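Local structure of copper chaperone PCu(A)C (Methylosinus trichosporium OB3b, 6P1F) at residues A[16-21]-A[90-95]; A[100-103]-A[109-112]. The protein probably acts as a periplasmic copper chaperone, its PCu(A)C domain, the part described here in metal-free form, binding copper through a histidine brace. One frame throughout, in Å; residues are numbered along the deposited sequence.

Contact 1: residues A[16-21]-A[90-95]; sequences RAPLEG and SKMNPV
The pyrrolidine ring of Pro18 turns its CD corner to Met92: CD lies 3.8 Å from Met92 CG, which sits almost in the mean plane of the ring rather than over a face, while Ile89 and Ala25 touch the proline from strands 73-89 and 24-33. Two loops of the cupredoxin-like beta fold meet here: segment 16-21 comes after strand 8-16, and segment 90-95 lies in the loop that leaves strand 73-89. The contact is apolar, small and close to the surface, with no hydrogen bond between the segments. Met92 approaches with the root of its chain, CB being 4.1 Å from Pro18 CD. Its CG stands anti to the backbone N (chi1 -173°), and the bend at chi2 (57°) turns the sulfur away from the proline, SD standing 5.1 Å from Pro18 CD. Val117 of strand 109-118 touches both Met92 and Ala17, one residue shared by the two loops, and the backbone of Ala17 is hydrogen-bonded to the neighbouring Glu118. The side chain of Pro18 is about 10 Å from that of Glu85, a residue that binds zinc in this protein, though no metal is bound here. At the other end of the contact Val95 uses a single branch: CG2, anti to its own carbonyl carbon, reaches Ala17 CB at 3.8 Å, whereas CG1 turns away.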
loop_
_atom_site.group_PDB
_atom_site.type_symbol
_atom_site.label_atom_id
_atom_site.label_comp_id
_atom_site.label_asym_id
_atom_site.label_seq_id
_atom_site.Cartn_x
_atom_site.Cartn_y
_atom_site.Cartn_z
ATOM N N ARG A 16 -6.540 3.096 -6.976
ATOM C CA ARG A 16 -7.299 3.268 -8.204
ATOM C C ARG A 16 -7.965 1.979 -8.586
ATOM O O ARG A 16 -7.294 0.945 -8.735
ATOM C CB ARG A 16 -6.367 3.709 -9.324
ATOM C CG ARG A 16 -5.920 5.117 -9.218
ATOM C CD ARG A 16 -4.888 5.389 -10.281
ATOM N NE ARG A 16 -4.681 6.815 -10.509
ATOM C CZ ARG A 16 -3.772 7.303 -11.345
ATOM N NH1 ARG A 16 -2.984 6.467 -12.017
ATOM N NH2 ARG A 16 -3.635 8.614 -11.504
ATOM N N ALA A 17 -9.283 2.008 -8.774
ATOM C CA ALA A 17 -9.966 0.784 -9.149
ATOM C C ALA A 17 -9.382 0.309 -10.480
ATOM O O ALA A 17 -9.027 1.135 -11.312
ATOM C CB ALA A 17 -11.450 1.011 -9.258
ATOM N N PRO A 18 -9.254 -1.011 -10.669
ATOM C CA PRO A 18 -8.756 -1.457 -11.979
ATOM C C PRO A 18 -9.712 -1.066 -13.111
ATOM O O PRO A 18 -10.944 -1.052 -12.954
ATOM C CB PRO A 18 -8.645 -2.982 -11.837
ATOM C CG PRO A 18 -9.491 -3.335 -10.649
ATOM C CD PRO A 18 -9.546 -2.125 -9.758
ATOM N N LEU A 19 -9.116 -0.698 -14.235
ATOM C CA LEU A 19 -9.876 -0.409 -15.430
ATOM C C LEU A 19 -10.659 -1.633 -15.875
ATOM O O LEU A 19 -10.299 -2.791 -15.576
ATOM C CB LEU A 19 -8.952 0.067 -16.552
ATOM C CG LEU A 19 -8.280 1.438 -16.439
ATOM C CD1 LEU A 19 -7.093 1.522 -17.398
ATOM C CD2 LEU A 19 -9.292 2.520 -16.759
ATOM N N GLU A 20 -11.747 -1.376 -16.594
ATOM C CA GLU A 20 -12.589 -2.475 -17.009
ATOM C C GLU A 20 -11.775 -3.516 -17.753
ATOM O O GLU A 20 -11.046 -3.206 -18.714
ATOM C CB GLU A 20 -13.747 -1.993 -17.881
ATOM C CG GLU A 20 -14.574 -3.167 -18.398
ATOM C CD GLU A 20 -16.027 -2.812 -18.662
ATOM O OE1 GLU A 20 -16.314 -1.609 -18.863
ATOM O OE2 GLU A 20 -16.872 -3.739 -18.680
ATOM N N GLY A 21 -11.845 -4.737 -17.264
ATOM C CA GLY A 21 -11.147 -5.832 -17.900
ATOM C C GLY A 21 -9.743 -6.087 -17.403
ATOM O O GLY A 21 -9.166 -7.127 -17.718
ATOM N N SER A 90 -8.314 -10.605 -8.388
ATOM C CA SER A 90 -9.432 -11.475 -8.751
ATOM C C SER A 90 -10.764 -10.798 -8.465
ATOM O O SER A 90 -11.764 -11.082 -9.124
ATOM C CB SER A 90 -9.331 -12.824 -8.034
ATOM O OG SER A 90 -9.026 -12.637 -6.667
ATOM N N LYS A 91 -10.771 -9.883 -7.502
ATOM C CA LYS A 91 -11.988 -9.153 -7.182
ATOM C C LYS A 91 -11.650 -7.806 -6.549
ATOM O O LYS A 91 -10.626 -7.660 -5.869
ATOM C CB LYS A 91 -12.880 -9.985 -6.248
ATOM C CG LYS A 91 -12.272 -10.326 -4.913
ATOM C CD LYS A 91 -13.367 -10.651 -3.876
ATOM C CE LYS A 91 -12.812 -11.406 -2.670
ATOM N NZ LYS A 91 -11.930 -12.541 -3.075
ATOM N N MET A 92 -12.494 -6.815 -6.792
ATOM C CA MET A 92 -12.298 -5.520 -6.159
ATOM C C MET A 92 -13.651 -4.884 -5.884
ATOM O O MET A 92 -14.538 -4.891 -6.734
ATOM C CB MET A 92 -11.425 -4.602 -7.039
ATOM C CG MET A 92 -11.013 -3.272 -6.391
ATOM S SD MET A 92 -10.135 -3.428 -4.829
ATOM C CE MET A 92 -8.618 -4.273 -5.345
ATOM N N ASN A 93 -13.824 -4.350 -4.684
ATOM C CA ASN A 93 -15.068 -3.688 -4.372
ATOM C C ASN A 93 -15.268 -2.462 -5.274
ATOM O O ASN A 93 -14.311 -1.949 -5.886
ATOM C CB ASN A 93 -15.095 -3.323 -2.863
ATOM C CG ASN A 93 -15.420 -4.515 -1.976
ATOM O OD1 ASN A 93 -16.096 -5.446 -2.407
ATOM N ND2 ASN A 93 -14.920 -4.504 -0.730
ATOM N N PRO A 94 -16.511 -1.969 -5.373
ATOM C CA PRO A 94 -16.806 -0.796 -6.188
ATOM C C PRO A 94 -16.099 0.450 -5.727
ATOM O O PRO A 94 -15.702 0.575 -4.558
ATOM C CB PRO A 94 -18.323 -0.601 -6.006
ATOM C CG PRO A 94 -18.834 -1.908 -5.611
ATOM C CD PRO A 94 -17.741 -2.598 -4.848
ATOM N N VAL A 95 -16.002 1.398 -6.642
ATOM C CA VAL A 95 -15.535 2.725 -6.318
ATOM C C VAL A 95 -16.429 3.292 -5.228
ATOM O O VAL A 95 -17.664 3.192 -5.320
ATOM C CB VAL A 95 -15.570 3.646 -7.541
ATOM C CG1 VAL A 95 -15.301 5.062 -7.145
ATOM C CG2 VAL A 95 -14.518 3.177 -8.576
#

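Contact 2: residues A[100-103]-A[109-112]; sequences EMTL and GEVT
Thr102 and Thr112 face each other at a slant on one face of an antiparallel hairpin, their hydroxyls joined by a hydrogen bond of 2.9 Å from Thr102 OG1 to Thr112 OG1. Both have OG1 anti to the carbonyl carbon (chi1 -61°), and as a non-hydrogen-bonded pair their CA atoms come within 4.1 Å. The second branch of Thr112, CG2, anti to the backbone N, faces Glu100, 3.5 Å from its CG. Glu110 lies alongside the CG2 methyl of Thr102, but its OE2 is taken by a salt bridge to Lys45 of strand 39-45. An alanine in place of Thr102 would probably leave the Thr112 hydroxyl without this partner and open a gap beside the Glu110 chain. On the opposite face Leu103 CB meets Val111 CG1 at 3.9 Å, and Ile10 of strand 8-16 packs against both. Their backbones form the hydrogen-bonded pair: Leu103 N to Val111 O is 2.8 Å and Val111 N to Leu103 O is 3.0 Å. The hairpin is thus two-sided, with hydroxyls and carboxylates on its outer face and aliphatic groups on the other, Leu103 buried and Val111 beside it partly covered.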
loop_
_atom_site.group_PDB
_atom_site.type_symbol
_atom_site.label_atom_id
_atom_site.label_comp_id
_atom_site.label_asym_id
_atom_site.label_seq_id
_atom_site.Cartn_x
_atom_site.Cartn_y
_atom_site.Cartn_z
ATOM N N GLU A 100 -10.193 -4.516 1.929
ATOM C CA GLU A 100 -9.530 -4.967 3.152
ATOM C C GLU A 100 -8.260 -5.729 2.855
ATOM O O GLU A 100 -8.245 -6.637 2.024
ATOM C CB GLU A 100 -10.475 -5.852 3.965
ATOM C CG GLU A 100 -9.858 -6.357 5.295
ATOM C CD GLU A 100 -10.844 -7.181 6.131
ATOM O OE1 GLU A 100 -11.228 -8.287 5.701
ATOM O OE2 GLU A 100 -11.246 -6.710 7.211
ATOM N N MET A 101 -7.172 -5.334 3.496
ATOM C CA MET A 101 -5.960 -6.123 3.365
ATOM C C MET A 101 -5.133 -6.021 4.642
ATOM O O MET A 101 -5.235 -5.066 5.395
ATOM C CB MET A 101 -5.163 -5.659 2.140
ATOM C CG MET A 101 -4.708 -4.213 2.252
ATOM S SD MET A 101 -4.147 -3.556 0.649
ATOM C CE MET A 101 -5.725 -3.313 -0.196
ATOM N N THR A 102 -4.289 -7.008 4.897
ATOM C CA THR A 102 -3.493 -6.965 6.112
ATOM C C THR A 102 -2.034 -6.667 5.785
ATOM O O THR A 102 -1.436 -7.359 4.976
ATOM C CB THR A 102 -3.608 -8.277 6.880
ATOM O OG1 THR A 102 -4.993 -8.464 7.233
ATOM C CG2 THR A 102 -2.774 -8.222 8.136
ATOM N N LEU A 103 -1.472 -5.638 6.414
ATOM C CA LEU A 103 -0.045 -5.338 6.254
ATOM C C LEU A 103 0.739 -6.052 7.329
ATOM O O LEU A 103 0.323 -6.064 8.479
ATOM C CB LEU A 103 0.202 -3.851 6.352
ATOM C CG LEU A 103 -0.644 -2.998 5.401
ATOM C CD1 LEU A 103 -0.262 -1.497 5.572
ATOM C CD2 LEU A 103 -0.505 -3.422 3.959
ATOM N N GLY A 109 4.455 -5.712 13.571
ATOM C CA GLY A 109 3.412 -6.719 13.508
ATOM C C GLY A 109 2.336 -6.402 12.495
ATOM O O GLY A 109 2.599 -5.689 11.541
ATOM N N GLU A 110 1.132 -6.952 12.693
ATOM C CA GLU A 110 0.094 -6.951 11.654
ATOM C C GLU A 110 -0.964 -5.879 11.896
ATOM O O GLU A 110 -1.334 -5.598 13.040
ATOM C CB GLU A 110 -0.577 -8.335 11.558
ATOM C CG GLU A 110 0.369 -9.454 11.108
ATOM C CD GLU A 110 -0.294 -10.824 11.127
ATOM O OE1 GLU A 110 -0.340 -11.445 12.209
ATOM O OE2 GLU A 110 -0.772 -11.280 10.062
ATOM N N VAL A 111 -1.393 -5.239 10.808
ATOM C CA VAL A 111 -2.487 -4.273 10.897
ATOM C C VAL A 111 -3.349 -4.461 9.668
ATOM O O VAL A 111 -2.846 -4.552 8.557
ATOM C CB VAL A 111 -1.936 -2.836 11.002
ATOM C CG1 VAL A 111 -0.919 -2.531 9.891
ATOM C CG2 VAL A 111 -3.071 -1.794 11.079
ATOM N N THR A 112 -4.653 -4.552 9.869
ATOM C CA THR A 112 -5.579 -4.684 8.747
ATOM C C THR A 112 -6.140 -3.333 8.378
ATOM O O THR A 112 -6.706 -2.625 9.229
ATOM C CB THR A 112 -6.719 -5.647 9.108
ATOM O OG1 THR A 112 -6.168 -6.955 9.387
ATOM C CG2 THR A 112 -7.725 -5.736 7.967
#

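In the fold
Along the chain the first segment of contact 1 is followed by its second, and both come before those of contact 2. The two centres lie about 20 Å apart, although the nearest atoms are separated by only about 5 Å. The same strands link them: loop 90-95 leads into strand 98-105, and strand 109-118, which pairs with it at contact 2, runs on to contact 1. Strand 8-16, parallel to 109-118, ends in loop 16-21. Contact 2 joins the two strands of a hairpin within the sheet, whereas contact 1 packs two loops at its end. Neither contact supplies a metal ligand; the side chain of Val111 is about 9 Å from that of His1, a copper ligand in this protein that is empty here.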